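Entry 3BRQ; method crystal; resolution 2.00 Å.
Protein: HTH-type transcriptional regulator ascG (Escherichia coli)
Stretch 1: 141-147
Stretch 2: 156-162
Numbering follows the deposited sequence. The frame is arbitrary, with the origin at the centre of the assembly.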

ATOM      1  N   GLU B 141     -24.585   7.353  20.291  1.00 28.18           N
ATOM      2  CA  GLU B 141     -24.959   6.208  19.471  1.00 26.09           C
ATOM      3  C   GLU B 141     -23.899   6.157  18.373  1.00 24.68           C
ATOM      4  O   GLU B 141     -23.896   6.961  17.418  1.00 21.66           O
ATOM      5  CB  GLU B 141     -26.380   6.388  18.921  1.00 28.01           C
ATOM      6  CG  GLU B 141     -27.440   6.573  20.008  1.00 33.51           C
ATOM      7  CD  GLU B 141     -28.783   6.989  19.407  1.00 43.90           C
ATOM      8  OE1 GLU B 141     -29.073   8.204  19.396  1.00 47.91           O
ATOM      9  OE2 GLU B 141     -29.537   6.102  18.921  1.00 47.11           O
ATOM     10  N   ILE B 142     -22.964   5.227  18.560  1.00 21.94           N
ATOM     11  CA  ILE B 142     -21.787   5.172  17.718  1.00 20.94           C
ATOM     12  C   ILE B 142     -21.730   3.787  17.052  1.00 20.89           C
ATOM     13  O   ILE B 142     -21.736   2.776  17.766  1.00 20.77           O
ATOM     14  CB  ILE B 142     -20.470   5.412  18.572  1.00 20.51           C
ATOM     15  CG1 ILE B 142     -20.555   6.742  19.359  1.00 18.07           C
ATOM     16  CG2 ILE B 142     -19.257   5.312  17.684  1.00 16.88           C
ATOM     17  CD1 ILE B 142     -19.401   6.980  20.389  1.00 17.75           C
ATOM     18  N   ALA B 143     -21.690   3.766  15.718  1.00 17.96           N
ATOM     19  CA  ALA B 143     -21.450   2.545  14.938  1.00 18.35           C
ATOM     20  C   ALA B 143     -19.963   2.165  14.864  1.00 17.46           C
ATOM     21  O   ALA B 143     -19.092   3.007  15.005  1.00 19.56           O
ATOM     22  CB  ALA B 143     -22.052   2.690  13.532  1.00 19.18           C
ATOM     23  N   PHE B 144     -19.660   0.895  14.657  1.00 15.60           N
ATOM     24  CA  PHE B 144     -18.307   0.444  14.567  1.00 16.10           C
ATOM     25  C   PHE B 144     -18.190  -0.603  13.435  1.00 18.20           C
ATOM     26  O   PHE B 144     -18.937  -1.583  13.382  1.00 17.01           O
ATOM     27  CB  PHE B 144     -17.836  -0.167  15.894  1.00 17.50           C
ATOM     28  CG  PHE B 144     -16.361  -0.407  15.959  1.00 18.03           C
ATOM     29  CD1 PHE B 144     -15.464   0.629  16.363  1.00 16.15           C
ATOM     30  CD2 PHE B 144     -15.841  -1.676  15.638  1.00 17.52           C
ATOM     31  CE1 PHE B 144     -14.061   0.377  16.421  1.00 16.31           C
ATOM     32  CE2 PHE B 144     -14.455  -1.938  15.725  1.00 16.16           C
ATOM     33  CZ  PHE B 144     -13.561  -0.912  16.141  1.00 15.29           C
ATOM     34  N   LEU B 145     -17.274  -0.322  12.504  1.00 17.41           N
ATOM     35  CA  LEU B 145     -16.865  -1.272  11.487  1.00 19.40           C
ATOM     36  C   LEU B 145     -15.549  -1.990  11.820  1.00 18.13           C
ATOM     37  O   LEU B 145     -14.478  -1.379  11.853  1.00 18.91           O
ATOM     38  CB  LEU B 145     -16.687  -0.552  10.148  1.00 18.66           C
ATOM     39  CG  LEU B 145     -17.825  -0.440   9.128  1.00 23.53           C
ATOM     40  CD1 LEU B 145     -19.081  -0.049   9.781  1.00 28.31           C
ATOM     41  CD2 LEU B 145     -17.446   0.584   8.033  1.00 19.78           C
ATOM     42  N   THR B 146     -15.626  -3.297  12.025  1.00 17.20           N
ATOM     43  CA  THR B 146     -14.434  -4.086  12.335  1.00 17.64           C
ATOM     44  C   THR B 146     -13.604  -4.454  11.138  1.00 17.36           C
ATOM     45  O   THR B 146     -14.050  -4.372   9.983  1.00 20.39           O
ATOM     46  CB  THR B 146     -14.794  -5.405  13.136  1.00 16.62           C
ATOM     47  OG1 THR B 146     -15.164  -6.448  12.217  1.00 17.99           O
ATOM     48  CG2 THR B 146     -15.994  -5.139  13.999  1.00 15.42           C
ATOM     49  N   GLY B 147     -12.355  -4.797  11.399  1.00 18.79           N
ATOM     50  CA  GLY B 147     -11.527  -5.443  10.373  1.00 19.40           C
ATOM     51  C   GLY B 147     -11.711  -6.934  10.450  1.00 19.82           C
ATOM     52  O   GLY B 147     -12.608  -7.418  11.200  1.00 19.95           O
ATOM     53  N   GLU B 156      -8.170  -5.660  18.915  1.00 21.35           N
ATOM     54  CA  GLU B 156      -7.851  -4.610  19.911  1.00 20.35           C
ATOM     55  C   GLU B 156      -8.692  -3.350  19.718  1.00 20.16           C
ATOM     56  O   GLU B 156      -9.250  -2.788  20.690  1.00 18.12           O
ATOM     57  CB  GLU B 156      -6.376  -4.256  19.786  1.00 21.64           C
ATOM     58  CG  GLU B 156      -5.468  -5.405  20.290  1.00 29.65           C
ATOM     59  CD  GLU B 156      -5.905  -5.835  21.685  1.00 39.46           C
ATOM     60  OE1 GLU B 156      -5.617  -5.080  22.657  1.00 44.00           O
ATOM     61  OE2 GLU B 156      -6.585  -6.888  21.803  1.00 44.82           O
ATOM     62  N   ARG B 157      -8.839  -2.919  18.463  1.00 17.97           N
ATOM     63  CA  ARG B 157      -9.665  -1.739  18.176  1.00 16.54           C
ATOM     64  C   ARG B 157     -11.123  -1.940  18.604  1.00 17.22           C
ATOM     65  O   ARG B 157     -11.803  -1.024  19.087  1.00 16.70           O
ATOM     66  CB  ARG B 157      -9.564  -1.338  16.674  1.00 16.01           C
ATOM     67  CG  ARG B 157      -8.145  -0.850  16.353  1.00 13.54           C
ATOM     68  CD  ARG B 157      -7.967  -0.371  14.825  1.00 14.71           C
ATOM     69  NE  ARG B 157      -6.596   0.091  14.716  1.00 15.16           N
ATOM     70  CZ  ARG B 157      -5.911   0.195  13.574  1.00 19.68           C
ATOM     71  NH1 ARG B 157      -6.444  -0.250  12.426  1.00 17.69           N
ATOM     72  NH2 ARG B 157      -4.666   0.651  13.623  1.00 19.91           N
ATOM     73  N   LEU B 158     -11.632  -3.128  18.342  1.00 17.83           N
ATOM     74  CA  LEU B 158     -12.993  -3.419  18.687  1.00 17.54           C
ATOM     75  C   LEU B 158     -13.114  -3.409  20.202  1.00 16.78           C
ATOM     76  O   LEU B 158     -14.072  -2.864  20.723  1.00 18.41           O
ATOM     77  CB  LEU B 158     -13.424  -4.788  18.120  1.00 18.01           C
ATOM     78  CG  LEU B 158     -14.812  -5.348  18.474  1.00 14.79           C
ATOM     79  CD1 LEU B 158     -15.946  -4.370  18.170  1.00 13.83           C
ATOM     80  CD2 LEU B 158     -15.083  -6.654  17.686  1.00 19.57           C
ATOM     81  N   ALA B 159     -12.172  -4.021  20.873  1.00 16.79           N
ATOM     82  CA  ALA B 159     -12.176  -4.072  22.366  1.00 19.74           C
ATOM     83  C   ALA B 159     -12.156  -2.634  22.939  1.00 20.51           C
ATOM     84  O   ALA B 159     -12.830  -2.353  23.901  1.00 18.38           O
ATOM     85  CB  ALA B 159     -10.951  -4.845  22.841  1.00 19.53           C
ATOM     86  N   GLY B 160     -11.437  -1.713  22.272  1.00 18.98           N
ATOM     87  CA  GLY B 160     -11.335  -0.332  22.747  1.00 19.71           C
ATOM     88  C   GLY B 160     -12.642   0.417  22.550  1.00 20.64           C
ATOM     89  O   GLY B 160     -13.010   1.236  23.363  1.00 20.50           O
ATOM     90  N   TYR B 161     -13.320   0.183  21.425  1.00 20.57           N
ATOM     91  CA  TYR B 161     -14.697   0.612  21.273  1.00 19.41           C
ATOM     92  C   TYR B 161     -15.625   0.104  22.417  1.00 19.86           C
ATOM     93  O   TYR B 161     -16.332   0.906  23.003  1.00 21.19           O
ATOM     94  CB  TYR B 161     -15.201   0.175  19.898  1.00 20.30           C
ATOM     95  CG  TYR B 161     -16.696   0.309  19.673  1.00 19.40           C
ATOM     96  CD1 TYR B 161     -17.274   1.554  19.377  1.00 16.47           C
ATOM     97  CD2 TYR B 161     -17.527  -0.807  19.734  1.00 18.53           C
ATOM     98  CE1 TYR B 161     -18.663   1.672  19.140  1.00 19.17           C
ATOM     99  CE2 TYR B 161     -18.913  -0.704  19.482  1.00 18.47           C
ATOM    100  CZ  TYR B 161     -19.469   0.530  19.215  1.00 17.48           C
ATOM    101  OH  TYR B 161     -20.823   0.644  18.962  1.00 18.26           O
ATOM    102  N   LYS B 162     -15.707  -1.188  22.675  1.00 18.81           N
ATOM    103  CA  LYS B 162     -16.643  -1.679  23.710  1.00 20.86           C
ATOM    104  C   LYS B 162     -16.267  -1.089  25.074  1.00 21.01           C
ATOM    105  O   LYS B 162     -17.154  -0.702  25.860  1.00 22.69           O
ATOM    106  CB  LYS B 162     -16.601  -3.214  23.796  1.00 20.04           C
ATOM    107  CG  LYS B 162     -17.065  -3.894  22.472  1.00 21.68           C
ATOM    108  CD  LYS B 162     -16.890  -5.397  22.536  1.00 21.40           C
ATOM    109  CE  LYS B 162     -17.799  -6.153  21.549  1.00 25.45           C
ATOM    110  NZ  LYS B 162     -17.338  -7.598  21.473  1.00 29.43           N
TER

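What holds the centre of this contact together? Two aromatic rings, F144 from the strand and Y161 from the helix, form an offset stack, with centroids 4.7 Å apart and planes inclined by 25°. Each residue also sets its own CB over a face of the other's ring: F144 CB lies 3.6 Å from the centroid of the Y161 ring and almost on its normal, while Y161 CB lies 4.0 Å from the centroid of the F144 ring, 28° off the normal. Two CH-pi contacts thus accompany the offset stack.

How does the rest of the helix meet the F144 ring? The ring reaches back along the helix to the turn before Y161. F144 CD2 packs 3.7 Å from L158 CD1, and F144 CZ comes within 3.4 Å of R157 O. R157 O already accepts a helix hydrogen bond from Y161 N, at 3.0 Å. R157 itself points its CA-to-CB bond toward the strand, but the end of its side chain leads away.

Why do I142 and F144 share the work while A143 barely takes part? Side chains alternate along a strand, so I142 and F144 point toward the helix and A143 points away. I142 CG2 rests 4.0 Å from Y161 CE1, extending the apolar packing along the tyrosine. Near the other end, T146 CG2 lies 4.1 Å from L158 CD2.

Where does the contact become polar? At the tip of Y161, whose hydroxyl OH donates a short hydrogen bond of 2.6 Å to I142 O. The acceptor lies at the ring's edge, near its plane, so the tyrosine can bind the strand backbone through its hydroxyl while its face remains packed against F144.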